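Local coordinates for aminotransferase, class I and II (Erwinia tasmaniensis, PDB 5Z0Q), which belongs to the class I and II aminotransferase family as OvoB, binds pyridoxal-5'-phosphate and forms a two-chain assembly, at residues 369-372 and 373-377; 294-297 and 298-302; 22-25 and 26-29; 340-343 and 344-348; 377-380 and 381-385. All blocks are in the same frame, centred on the assembly; numbering follows the deposited sequence.

Contact 1 (369-372 and 373-377); sequences CPRQ and LLEEA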
loop_
_atom_site.group_PDB
_atom_site.type_symbol
_atom_site.label_atom_id
_atom_site.label_comp_id
_atom_site.label_asym_id
_atom_site.label_seq_id
_atom_site.Cartn_x
_atom_site.Cartn_y
_atom_site.Cartn_z
ATOM N N CYS A 369 0.977 15.047 -22.366
ATOM C CA CYS A 369 2.370 14.990 -22.782
ATOM C C CYS A 369 2.728 16.325 -23.420
ATOM O O CYS A 369 1.835 17.116 -23.744
ATOM C CB CYS A 369 2.601 13.834 -23.770
ATOM S SG CYS A 369 1.555 13.904 -25.236
ATOM N N PRO A 370 4.021 16.616 -23.592
ATOM C CA PRO A 370 4.399 17.846 -24.297
ATOM C C PRO A 370 3.836 17.867 -25.710
ATOM O O PRO A 370 3.695 16.830 -26.363
ATOM C CB PRO A 370 5.933 17.803 -24.299
ATOM C CG PRO A 370 6.287 16.384 -23.988
ATOM C CD PRO A 370 5.203 15.900 -23.085
ATOM N N ARG A 371 3.508 19.076 -26.174
ATOM C CA ARG A 371 2.818 19.227 -27.451
ATOM C C ARG A 371 3.648 18.700 -28.614
ATOM O O ARG A 371 3.088 18.242 -29.618
ATOM C CB ARG A 371 2.454 20.697 -27.669
ATOM C CG ARG A 371 1.576 20.954 -28.880
ATOM C CD ARG A 371 1.077 22.391 -28.908
ATOM N NE ARG A 371 0.260 22.711 -27.740
ATOM C CZ ARG A 371 0.625 23.555 -26.780
ATOM N NH1 ARG A 371 1.794 24.179 -26.852
ATOM N NH2 ARG A 371 -0.181 23.785 -25.752
ATOM N N GLN A 372 4.977 18.749 -28.502
ATOM C CA GLN A 372 5.823 18.218 -29.565
ATOM C C GLN A 372 5.604 16.720 -29.746
ATOM O O GLN A 372 5.621 16.212 -30.874
ATOM C CB GLN A 372 7.292 18.515 -29.266
ATOM C CG GLN A 372 8.242 18.143 -30.391
ATOM C CD GLN A 372 9.698 18.288 -29.995
ATOM O OE1 GLN A 372 10.399 17.296 -29.792
ATOM N NE2 GLN A 372 10.163 19.528 -29.888
ATOM N N LEU A 373 5.389 15.996 -28.645
ATOM C CA LEU A 373 5.112 14.568 -28.745
ATOM C C LEU A 373 3.703 14.306 -29.264
ATOM O O LEU A 373 3.462 13.282 -29.913
ATOM C CB LEU A 373 5.318 13.894 -27.388
ATOM C CG LEU A 373 5.167 12.372 -27.346
ATOM C CD1 LEU A 373 6.115 11.710 -28.337
ATOM C CD2 LEU A 373 5.403 11.844 -25.938
ATOM N N LEU A 374 2.764 15.216 -28.993
ATOM C CA LEU A 374 1.411 15.047 -29.512
ATOM C C LEU A 374 1.374 15.229 -31.024
ATOM O O LEU A 374 0.660 14.500 -31.724
ATOM C CB LEU A 374 0.456 16.028 -28.831
ATOM C CG LEU A 374 -1.003 15.948 -29.286
ATOM C CD1 LEU A 374 -1.583 14.580 -28.973
ATOM C CD2 LEU A 374 -1.836 17.046 -28.646
ATOM N N GLU A 375 2.133 16.198 -31.543
ATOM C CA GLU A 375 2.174 16.416 -32.987
ATOM C C GLU A 375 2.737 15.200 -33.712
ATOM O O GLU A 375 2.243 14.820 -34.780
ATOM C CB GLU A 375 2.998 17.664 -33.305
ATOM C CG GLU A 375 2.402 18.956 -32.774
ATOM C CD GLU A 375 3.349 20.132 -32.907
ATOM O OE1 GLU A 375 4.537 19.907 -33.218
ATOM O OE2 GLU A 375 2.906 21.283 -32.701
ATOM N N GLU A 376 3.773 14.575 -33.146
ATOM C CA GLU A 376 4.311 13.357 -33.743
ATOM C C GLU A 376 3.299 12.220 -33.700
ATOM O O GLU A 376 3.260 11.391 -34.616
ATOM C CB GLU A 376 5.601 12.947 -33.033
ATOM C CG GLU A 376 6.721 13.968 -33.142
ATOM C CD GLU A 376 7.974 13.541 -32.401
ATOM O OE1 GLU A 376 7.961 12.456 -31.780
ATOM O OE2 GLU A 376 8.971 14.293 -32.439
ATOM N N ALA A 377 2.475 12.164 -32.651
ATOM C CA ALA A 377 1.439 11.141 -32.579
ATOM C C ALA A 377 0.348 11.387 -33.613
ATOM O O ALA A 377 -0.127 10.446 -34.260
ATOM C CB ALA A 377 0.845 11.094 -31.173
#
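Arg371 and Glu375 pass each other at a slant on the first turn of helix 371-385, with the guanidinium and carboxylate planes 50° apart. Only the aliphatic start of the arginine side chain meets the acid, CG approaching OE2. The chain of Arg371 leaves with CG anti to the backbone N (chi1 -173°) and bends at chi3, which carries its head away from Glu375 and over toward helix 290-313, where it makes a cation-pi contact with Tyr299. The closest charged atoms, Arg371 NE and Glu375 OE2, therefore remain 5.8 Å apart, too far for a salt bridge, so any attraction between them is probably weak. Pro370 takes the N-cap position of the helix. Leu374 N donates to Pro370 O over 3.2 Å, lying in the plane of that carbonyl, and Leu373 N adds a weak, more bent bond to the same oxygen. Cys369, just ahead of the helix, brings SG 4.3 Å from Leu374 CB, while its CB lies 4.1 Å from the CD2 branch of Leu373. The proline ring also touches that leucine, its CG 4.3 Å from Leu373 CB. Gln372 and Glu376 repeat the i to i+4 spacing on the exposed face, joined by a weak backbone bond. Glu376 sets its CG 3.4 Å from Gln372 O, and Glu375 likewise sets its CG 3.3 Å from Arg371 O.

Contact 2 (294-297 and 298-302); sequences DAQL and DYLRA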
loop_
_atom_site.group_PDB
_atom_site.type_symbol
_atom_site.label_atom_id
_atom_site.label_comp_id
_atom_site.label_asym_id
_atom_site.label_seq_id
_atom_site.Cartn_x
_atom_site.Cartn_y
_atom_site.Cartn_z
ATOM N N ASP A 294 -3.296 24.976 -12.511
ATOM C CA ASP A 294 -3.940 25.920 -13.419
ATOM C C ASP A 294 -3.224 25.965 -14.762
ATOM O O ASP A 294 -3.869 26.024 -15.816
ATOM C CB ASP A 294 -3.983 27.315 -12.790
ATOM C CG ASP A 294 -5.008 27.424 -11.677
ATOM O OD1 ASP A 294 -6.051 26.741 -11.757
ATOM O OD2 ASP A 294 -4.772 28.199 -10.723
ATOM N N ALA A 295 -1.889 25.931 -14.746
ATOM C CA ALA A 295 -1.133 25.990 -15.990
ATOM C C ALA A 295 -1.224 24.685 -16.770
ATOM O O ALA A 295 -1.104 24.692 -18.001
ATOM C CB ALA A 295 0.329 26.335 -15.703
ATOM N N GLN A 296 -1.431 23.560 -16.080
ATOM C CA GLN A 296 -1.583 22.292 -16.783
ATOM C C GLN A 296 -2.916 22.216 -17.515
ATOM O O GLN A 296 -2.996 21.615 -18.592
ATOM C CB GLN A 296 -1.448 21.123 -15.807
ATOM C CG GLN A 296 -1.434 19.753 -16.475
ATOM C CD GLN A 296 -1.542 18.613 -15.479
ATOM O OE1 GLN A 296 -2.061 18.782 -14.376
ATOM N NE2 GLN A 296 -1.049 17.442 -15.865
ATOM N N LEU A 297 -3.968 22.817 -16.951
ATOM C CA LEU A 297 -5.275 22.787 -17.599
ATOM C C LEU A 297 -5.254 23.538 -18.924
ATOM O O LEU A 297 -5.802 23.060 -19.923
ATOM C CB LEU A 297 -6.339 23.370 -16.669
ATOM C CG LEU A 297 -6.549 22.656 -15.333
ATOM C CD1 LEU A 297 -7.681 23.302 -14.549
ATOM C CD2 LEU A 297 -6.814 21.174 -15.548
ATOM N N ASP A 298 -4.626 24.717 -18.951
ATOM C CA ASP A 298 -4.514 25.462 -20.201
ATOM C C ASP A 298 -3.703 24.685 -21.229
ATOM O O ASP A 298 -4.045 24.666 -22.417
ATOM C CB ASP A 298 -3.885 26.831 -19.943
ATOM C CG ASP A 298 -4.693 27.675 -18.973
ATOM O OD1 ASP A 298 -5.919 27.458 -18.870
ATOM O OD2 ASP A 298 -4.101 28.556 -18.314
ATOM N N TYR A 299 -2.628 24.032 -20.787
ATOM C CA TYR A 299 -1.812 23.241 -21.702
ATOM C C TYR A 299 -2.569 22.015 -22.196
ATOM O O TYR A 299 -2.477 21.656 -23.376
ATOM C CB TYR A 299 -0.512 22.830 -21.013
ATOM C CG TYR A 299 0.568 22.343 -21.954
ATOM C CD1 TYR A 299 1.448 23.236 -22.550
ATOM C CD2 TYR A 299 0.713 20.992 -22.237
ATOM C CE1 TYR A 299 2.439 22.799 -23.406
ATOM C CE2 TYR A 299 1.702 20.544 -23.094
ATOM C CZ TYR A 299 2.563 21.453 -23.674
ATOM O OH TYR A 299 3.550 21.018 -24.527
ATOM N N LEU A 300 -3.330 21.366 -21.311
ATOM C CA LEU A 300 -4.077 20.178 -21.711
ATOM C C LEU A 300 -5.264 20.528 -22.597
ATOM O O LEU A 300 -5.623 19.743 -23.482
ATOM C CB LEU A 300 -4.543 19.405 -20.478
ATOM C CG LEU A 300 -3.460 18.625 -19.728
ATOM C CD1 LEU A 300 -4.048 17.885 -18.539
ATOM C CD2 LEU A 300 -2.746 17.662 -20.663
ATOM N N ARG A 301 -5.888 21.689 -22.382
ATOM C CA ARG A 301 -6.984 22.095 -23.257
ATOM C C ARG A 301 -6.483 22.376 -24.667
ATOM O O ARG A 301 -7.143 22.015 -25.649
ATOM C CB ARG A 301 -7.702 23.320 -22.688
ATOM C CG ARG A 301 -8.726 23.915 -23.648
ATOM C CD ARG A 301 -9.571 25.005 -23.005
ATOM N NE ARG A 301 -8.773 25.950 -22.230
ATOM C CZ ARG A 301 -8.875 26.104 -20.913
ATOM N NH1 ARG A 301 -9.750 25.382 -20.225
ATOM N NH2 ARG A 301 -8.109 26.987 -20.284
ATOM N N ALA A 302 -5.314 23.010 -24.787
ATOM C CA ALA A 302 -4.732 23.232 -26.106
ATOM C C ALA A 302 -4.374 21.912 -26.777
ATOM O O ALA A 302 -4.581 21.744 -27.984
ATOM C CB ALA A 302 -3.502 24.133 -25.993
#
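Leu297 O receives Arg301 N over 2.8 Å, and Gln296 O receives Leu300 N over an equal 2.8 Å; these are the shortest bonds between 294-297 and 298-302. In each the N-H points fairly straight at the oxygen, and the donor is tilted somewhat out of the carbonyl plane. Leu297 O also lies over one face of the Arg301 guanidinium. Tyr299 N to Ala295 O continues the ladder, while Asp298 N to Asp294 O is long and weak. The rungs belong to helix 290-313, which probably corresponds to the long helix that links the large and small domains in fold type I pyridoxal-phosphate enzymes. On the inner face, Gln296 and Leu300 run side by side in the same direction, and the CG of the glutamine touches Leu300 CD1 at 3.8 Å. Leu300 CG, set beside its own backbone N (chi1 -74°), also lies 3.2 Å from Gln296 O. On the outer face Asp298 and Arg301 form a salt bridge, with NH2 of the arginine 2.6 Å from OD1 of the aspartate. The bend at chi3 of Arg301 turns its head back toward the acid. This salt bridge probably favours the charged form of Asp298 and partly balances its charge on the exposed side of the helix.

Contact 3 (22-25 and 26-29); sequences SDSL and KWKK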
loop_
_atom_site.group_PDB
_atom_site.type_symbol
_atom_site.label_atom_id
_atom_site.label_comp_id
_atom_site.label_asym_id
_atom_site.label_seq_id
_atom_site.Cartn_x
_atom_site.Cartn_y
_atom_site.Cartn_z
ATOM N N SER A 22 13.801 5.237 -17.127
ATOM C CA SER A 22 13.409 5.346 -15.728
ATOM C C SER A 22 12.703 4.066 -15.307
ATOM O O SER A 22 12.967 2.997 -15.868
ATOM C CB SER A 22 12.506 6.561 -15.505
ATOM O OG SER A 22 11.212 6.341 -16.038
ATOM N N ASP A 23 11.809 4.156 -14.325
ATOM C CA ASP A 23 11.000 3.018 -13.914
ATOM C C ASP A 23 9.546 3.162 -14.341
ATOM O O ASP A 23 8.689 2.420 -13.851
ATOM C CB ASP A 23 11.090 2.815 -12.398
ATOM C CG ASP A 23 10.668 4.043 -11.614
ATOM O OD1 ASP A 23 10.420 5.099 -12.234
ATOM O OD2 ASP A 23 10.584 3.951 -10.370
ATOM N N SER A 24 9.252 4.089 -15.250
ATOM C CA SER A 24 7.876 4.338 -15.660
ATOM C C SER A 24 7.316 3.150 -16.432
ATOM O O SER A 24 7.927 2.675 -17.395
ATOM C CB SER A 24 7.800 5.602 -16.515
ATOM O OG SER A 24 6.513 5.751 -17.090
ATOM N N LEU A 25 6.144 2.672 -16.007
ATOM C CA LEU A 25 5.472 1.608 -16.742
ATOM C C LEU A 25 5.030 2.082 -18.119
ATOM O O LEU A 25 4.889 1.269 -19.040
ATOM C CB LEU A 25 4.274 1.097 -15.934
ATOM C CG LEU A 25 3.416 -0.018 -16.538
ATOM C CD1 LEU A 25 4.274 -1.217 -16.905
ATOM C CD2 LEU A 25 2.315 -0.421 -15.568
ATOM N N LYS A 26 4.817 3.390 -18.279
ATOM C CA LYS A 26 4.352 3.925 -19.555
ATOM C C LYS A 26 5.389 3.718 -20.652
ATOM O O LYS A 26 5.072 3.206 -21.731
ATOM C CB LYS A 26 4.019 5.411 -19.400
ATOM C CG LYS A 26 3.369 6.031 -20.626
ATOM C CD LYS A 26 2.996 7.483 -20.380
ATOM C CE LYS A 26 2.178 8.044 -21.532
ATOM N NZ LYS A 26 1.785 9.464 -21.305
ATOM N N TRP A 27 6.637 4.106 -20.393
ATOM C CA TRP A 27 7.681 4.097 -21.407
ATOM C C TRP A 27 8.495 2.807 -21.421
ATOM O O TRP A 27 9.604 2.796 -21.968
ATOM C CB TRP A 27 8.607 5.299 -21.213
ATOM C CG TRP A 27 7.963 6.598 -21.574
ATOM C CD1 TRP A 27 7.142 7.353 -20.790
ATOM C CD2 TRP A 27 8.081 7.293 -22.819
ATOM N NE1 TRP A 27 6.742 8.478 -21.469
ATOM C CE2 TRP A 27 7.305 8.464 -22.718
ATOM C CE3 TRP A 27 8.768 7.040 -24.010
ATOM C CZ2 TRP A 27 7.199 9.380 -23.762
ATOM C CZ3 TRP A 27 8.662 7.950 -25.045
ATOM C CH2 TRP A 27 7.883 9.106 -24.914
ATOM N N LYS A 28 7.975 1.723 -20.843
ATOM C CA LYS A 28 8.668 0.444 -20.867
ATOM C C LYS A 28 7.860 -0.689 -21.484
ATOM O O LYS A 28 8.436 -1.747 -21.764
ATOM C CB LYS A 28 9.103 0.038 -19.451
ATOM C CG LYS A 28 10.474 0.573 -19.068
ATOM C CD LYS A 28 10.909 0.078 -17.701
ATOM C CE LYS A 28 12.385 0.350 -17.467
ATOM N NZ LYS A 28 12.808 -0.012 -16.085
ATOM N N LYS A 29 6.556 -0.508 -21.705
ATOM C CA LYS A 29 5.782 -1.532 -22.400
ATOM C C LYS A 29 6.281 -1.710 -23.828
ATOM O O LYS A 29 6.494 -2.836 -24.290
ATOM C CB LYS A 29 4.297 -1.171 -22.386
ATOM C CG LYS A 29 3.417 -2.162 -23.131
ATOM C CD LYS A 29 1.947 -1.806 -23.008
ATOM C CE LYS A 29 1.073 -2.824 -23.721
ATOM N NZ LYS A 29 -0.376 -2.543 -23.521
#
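Lys28 reaches six residues back along its own chain to touch Ser22, although 22-29 forms no regular helix or strand. Its side chain is extended past CG and runs back along the backbone of 22-24, past Ser24 O to Ser22 O. CB stands 3.5 Å from Ser24 O. At the far end, NZ makes a weak hydrogen bond of 3.0 Å with Ser22 O. The charged end thus meets a backbone carbonyl, while the nearby acid Asp23 keeps OD1 6.8 Å from NZ. Ser24 O lies along this chain, while the hydroxyl of Ser24 turns to Lys26. It is set anti to the backbone N (chi1 171°), beside its carbonyl carbon, and this brings OG round to face what follows: it accepts a weak, bent bond from Lys26 N at 3.1 Å and touches Lys26 CB at 3.4 Å. The same oxygen lies near the plane of the Trp27 indole, at its edge, 4.1 Å from CD1. The far ends of these two neighbours are held elsewhere, Lys26 NZ by Asp42 O and Trp27 NE1 by Asp44 OD1, so the bend is tied to the loop after strand 36-38. It also meets the second subunit: Asp23 and Leu25 make backbone hydrogen bonds to that chain, and Leu25 and Lys28 pack on Val68 of the second subunit. Ser24 N in turn donates to Ser22 OG over 3.1 Å at 157°. That bond, from the nitrogen two residues on to a serine hydroxyl, defines an ST turn, here set in an N-terminal loop at the dimer interface.

Contact 4 (340-343 and 344-348); sequences PALF and FEKHG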
loop_
_atom_site.group_PDB
_atom_site.type_symbol
_atom_site.label_atom_id
_atom_site.label_comp_id
_atom_site.label_asym_id
_atom_site.label_seq_id
_atom_site.Cartn_x
_atom_site.Cartn_y
_atom_site.Cartn_z
ATOM N N PRO A 340 -8.657 -2.667 -33.414
ATOM C CA PRO A 340 -8.169 -1.293 -33.631
ATOM C C PRO A 340 -6.926 -0.947 -32.828
ATOM O O PRO A 340 -6.081 -0.182 -33.312
ATOM C CB PRO A 340 -9.366 -0.429 -33.211
ATOM C CG PRO A 340 -10.547 -1.329 -33.333
ATOM C CD PRO A 340 -10.058 -2.692 -32.964
ATOM N N ALA A 341 -6.790 -1.477 -31.613
ATOM C CA ALA A 341 -5.614 -1.178 -30.803
ATOM C C ALA A 341 -4.360 -1.801 -31.402
ATOM O O ALA A 341 -3.321 -1.140 -31.525
ATOM C CB ALA A 341 -5.828 -1.664 -29.371
ATOM N N LEU A 342 -4.434 -3.081 -31.778
ATOM C CA LEU A 342 -3.297 -3.727 -32.423
ATOM C C LEU A 342 -2.983 -3.089 -33.769
ATOM O O LEU A 342 -1.825 -3.085 -34.201
ATOM C CB LEU A 342 -3.568 -5.224 -32.588
ATOM C CG LEU A 342 -2.505 -6.059 -33.304
ATOM C CD1 LEU A 342 -1.166 -5.963 -32.589
ATOM C CD2 LEU A 342 -2.949 -7.509 -33.425
ATOM N N PHE A 343 -3.997 -2.538 -34.440
ATOM C CA PHE A 343 -3.767 -1.857 -35.710
ATOM C C PHE A 343 -2.831 -0.668 -35.533
ATOM O O PHE A 343 -1.817 -0.550 -36.231
ATOM C CB PHE A 343 -5.101 -1.410 -36.312
ATOM C CG PHE A 343 -4.959 -0.395 -37.412
ATOM C CD1 PHE A 343 -4.574 -0.781 -38.686
ATOM C CD2 PHE A 343 -5.218 0.946 -37.173
ATOM C CE1 PHE A 343 -4.444 0.152 -39.699
ATOM C CE2 PHE A 343 -5.091 1.883 -38.182
ATOM C CZ PHE A 343 -4.703 1.486 -39.446
ATOM N N PHE A 344 -3.155 0.226 -34.596
ATOM C CA PHE A 344 -2.330 1.409 -34.383
ATOM C C PHE A 344 -0.953 1.069 -33.829
ATOM O O PHE A 344 -0.019 1.855 -34.011
ATOM C CB PHE A 344 -3.043 2.388 -33.451
ATOM C CG PHE A 344 -4.144 3.164 -34.116
ATOM C CD1 PHE A 344 -3.848 4.206 -34.979
ATOM C CD2 PHE A 344 -5.472 2.859 -33.874
ATOM C CE1 PHE A 344 -4.855 4.926 -35.594
ATOM C CE2 PHE A 344 -6.486 3.575 -34.484
ATOM C CZ PHE A 344 -6.176 4.611 -35.346
ATOM N N GLU A 345 -0.803 -0.079 -33.162
ATOM C CA GLU A 345 0.512 -0.467 -32.662
ATOM C C GLU A 345 1.474 -0.754 -33.806
ATOM O O GLU A 345 2.652 -0.385 -33.741
ATOM C CB GLU A 345 0.392 -1.681 -31.742
ATOM C CG GLU A 345 -0.169 -1.364 -30.371
ATOM C CD GLU A 345 -0.183 -2.571 -29.457
ATOM O OE1 GLU A 345 -0.265 -3.706 -29.973
ATOM O OE2 GLU A 345 -0.104 -2.384 -28.224
ATOM N N LYS A 346 0.991 -1.406 -34.866
ATOM C CA LYS A 346 1.823 -1.657 -36.036
ATOM C C LYS A 346 2.099 -0.397 -36.843
ATOM O O LYS A 346 2.859 -0.463 -37.816
ATOM C CB LYS A 346 1.170 -2.718 -36.923
ATOM C CG LYS A 346 1.175 -4.107 -36.306
ATOM C CD LYS A 346 2.597 -4.561 -35.995
ATOM C CE LYS A 346 2.615 -5.901 -35.273
ATOM N NZ LYS A 346 1.965 -5.822 -33.933
ATOM N N HIS A 347 1.508 0.738 -36.469
ATOM C CA HIS A 347 1.816 2.032 -37.064
ATOM C C HIS A 347 2.448 2.970 -36.042
ATOM O O HIS A 347 2.274 4.189 -36.115
ATOM C CB HIS A 347 0.565 2.660 -37.676
ATOM C CG HIS A 347 0.019 1.902 -38.847
ATOM N ND1 HIS A 347 0.372 2.189 -40.149
ATOM C CD2 HIS A 347 -0.852 0.868 -38.912
ATOM C CE1 HIS A 347 -0.259 1.364 -40.965
ATOM N NE2 HIS A 347 -1.007 0.552 -40.241
ATOM N N GLY A 348 3.172 2.409 -35.076
ATOM C CA GLY A 348 3.921 3.204 -34.121
ATOM C C GLY A 348 3.089 4.017 -33.156
ATOM O O GLY A 348 3.501 5.115 -32.770
#
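Phe343 meets both Phe344 and His347 with its ring. CB starts beside the peptide nitrogen of Phe344, and chi1 of 165° places CG anti to the residue's own N, which puts the ring between Phe344 and His347. From there CD2 rises over the centre of the Phe344 ring, 3.8 Å above its plane, and CE2 follows at 4.0 Å from Phe344 CE1. The pair is T-shaped, the edge of Phe343 directed at the face of Phe344, with planes 74° apart and centroids 5.0 Å apart. Over one face of the Phe343 ring, His347 NE2 comes to 3.5 Å from CE1, and the tip atom CZ lies 3.9 Å from the same nitrogen. His347 CD2 stands over that face too, displaced toward the rim; the rings are oblique, planes 49° apart, neither stacked nor edge-to-face. Helix 340-345 ends here in a Schellman motif: Gly348, at positive phi, is the C-prime residue, Gly348 N bonds Glu345 O and Leu349 N bonds Phe344 O. The edge of the imidazole also meets the backbone, CD2 standing 3.2 Å from Phe343 O. Across the helix surface Leu342 runs alongside Lys346, its CD1 3.4 Å from NZ. The same methyl meets Glu345 OE1, where the two side chains cross at about a right angle, while Glu345 OE2 is hydrogen-bonded to Tyr30 OH.

Contact 5 (377-380 and 381-385); sequences ALQR and MTRAL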
loop_
_atom_site.group_PDB
_atom_site.type_symbol
_atom_site.label_atom_id
_atom_site.label_comp_id
_atom_site.label_asym_id
_atom_site.label_seq_id
_atom_site.Cartn_x
_atom_site.Cartn_y
_atom_site.Cartn_z
ATOM N N ALA A 377 2.475 12.164 -32.651
ATOM C CA ALA A 377 1.439 11.141 -32.579
ATOM C C ALA A 377 0.348 11.387 -33.613
ATOM O O ALA A 377 -0.127 10.446 -34.260
ATOM C CB ALA A 377 0.845 11.094 -31.173
ATOM N N LEU A 378 -0.061 12.646 -33.783
ATOM C CA LEU A 378 -1.097 12.963 -34.759
ATOM C C LEU A 378 -0.636 12.684 -36.184
ATOM O O LEU A 378 -1.444 12.274 -37.026
ATOM C CB LEU A 378 -1.525 14.422 -34.616
ATOM C CG LEU A 378 -2.257 14.763 -33.319
ATOM C CD1 LEU A 378 -2.636 16.233 -33.278
ATOM C CD2 LEU A 378 -3.486 13.884 -33.175
ATOM N N GLN A 379 0.650 12.893 -36.476
ATOM C CA GLN A 379 1.143 12.623 -37.820
ATOM C C GLN A 379 1.226 11.128 -38.098
ATOM O O GLN A 379 0.993 10.697 -39.233
ATOM C CB GLN A 379 2.504 13.288 -38.028
ATOM C CG GLN A 379 3.039 13.177 -39.449
ATOM C CD GLN A 379 2.074 13.726 -40.489
ATOM O OE1 GLN A 379 1.279 14.622 -40.207
ATOM N NE2 GLN A 379 2.142 13.185 -41.700
ATOM N N ARG A 380 1.550 10.323 -37.082
ATOM C CA ARG A 380 1.513 8.875 -37.261
ATOM C C ARG A 380 0.093 8.379 -37.495
ATOM O O ARG A 380 -0.105 7.376 -38.189
ATOM C CB ARG A 380 2.130 8.172 -36.051
ATOM C CG ARG A 380 3.623 8.399 -35.896
ATOM C CD ARG A 380 4.222 7.454 -34.868
ATOM N NE ARG A 380 5.675 7.570 -34.799
ATOM C CZ ARG A 380 6.459 6.744 -34.115
ATOM N NH1 ARG A 380 5.931 5.734 -33.439
ATOM N NH2 ARG A 380 7.772 6.924 -34.109
ATOM N N MET A 381 -0.904 9.062 -36.927
ATOM C CA MET A 381 -2.290 8.719 -37.218
ATOM C C MET A 381 -2.651 9.069 -38.656
ATOM O O MET A 381 -3.309 8.284 -39.346
ATOM C CB MET A 381 -3.227 9.433 -36.244
ATOM C CG MET A 381 -3.113 8.962 -34.807
ATOM S SD MET A 381 -4.190 9.890 -33.700
ATOM C CE MET A 381 -5.777 9.641 -34.489
ATOM N N THR A 382 -2.231 10.249 -39.120
ATOM C CA THR A 382 -2.471 10.627 -40.509
ATOM C C THR A 382 -1.755 9.681 -41.464
ATOM O O THR A 382 -2.326 9.257 -42.475
ATOM C CB THR A 382 -2.022 12.070 -40.746
ATOM O OG1 THR A 382 -2.780 12.951 -39.910
ATOM C CG2 THR A 382 -2.225 12.468 -42.201
ATOM N N ARG A 383 -0.507 9.329 -41.150
ATOM C CA ARG A 383 0.250 8.430 -42.013
ATOM C C ARG A 383 -0.345 7.027 -42.030
ATOM O O ARG A 383 -0.239 6.324 -43.041
ATOM C CB ARG A 383 1.711 8.386 -41.564
ATOM C CG ARG A 383 2.643 7.667 -42.527
ATOM C CD ARG A 383 4.086 7.697 -42.041
ATOM N NE ARG A 383 4.524 9.047 -41.694
ATOM C CZ ARG A 383 4.746 9.466 -40.452
ATOM N NH1 ARG A 383 4.578 8.637 -39.431
ATOM N NH2 ARG A 383 5.140 10.713 -40.230
ATOM N N ALA A 384 -0.981 6.609 -40.934
ATOM C CA ALA A 384 -1.522 5.256 -40.851
ATOM C C ALA A 384 -2.783 5.092 -41.692
ATOM O O ALA A 384 -2.976 4.048 -42.326
ATOM C CB ALA A 384 -1.810 4.894 -39.393
ATOM N N LEU A 385 -3.645 6.105 -41.718
ATOM C CA LEU A 385 -4.928 6.001 -42.395
ATOM C C LEU A 385 -4.892 6.475 -43.841
ATOM O O LEU A 385 -5.859 6.241 -44.575
ATOM C CB LEU A 385 -5.992 6.799 -41.635
ATOM C CG LEU A 385 -6.142 6.493 -40.144
ATOM C CD1 LEU A 385 -7.303 7.275 -39.548
ATOM C CD2 LEU A 385 -6.319 5.000 -39.915
#
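Thr382 gives Leu378 O two donors. Its backbone N bonds at 3.0 Å and its hydroxyl OG1 at 3.2 Å, arriving from opposite faces of the carbonyl plane. OG1 can do so because it sits beside the residue's own N (chi1 -61°), turned back along the last turns of helix 371-385; it also has a weak hydrogen bond with His310 NE2. Two carbonyls have ordinary i to i+4 partners: Met381 N for Ala377 O, and Arg383 N for Gln379 O at 2.8 Å. Ala384 N bonds Arg380 O less straight, from above the carbonyl plane, and has Met381 O as a weak second acceptor. On the buried side Met381 and Leu378 cross at a slant, SD 4.1 Å from CD2, and both pack against helix 290-313. On the exposed side Arg383, bent at chi3, lays its guanidinium over Gln379 O, with NH2 3.3 Å from Gln379 CG and NH1 3.7 Å from Arg380 CG. Arg380 instead extends straight toward strand 36-38: NH1 donates to Gly348 O and NH2 forms a salt bridge with Asp34. The two arginine heads stay apart, Arg380 NE 4.9 Å from Arg383 NH1, and the Asp34 carboxylate probably eases their mutual repulsion.

Contacts 1 and 5 are consecutive parts of helix 371-385, share Ala377 and have centres 12 Å apart. Contact 2 lies on the neighbouring helix 290-313 and meets contact 1 through a probable hydrogen bond from Arg371 N to Tyr299 OH, 2.5 Å long. Contact 4 packs on the far end of the same C-terminal helix, where His347 CG is 3.5 Å from Ala384 CB. Contact 3 touches contact 1 at Leu373 CD2 and Trp27 CZ2, 3.7 Å apart. The side chains of Leu25 in contact 3 and Gln296 in contact 2 lie about 10 and 12 Å from a bound pyridoxal-5'-phosphate, outside its pocket, which includes Lys240.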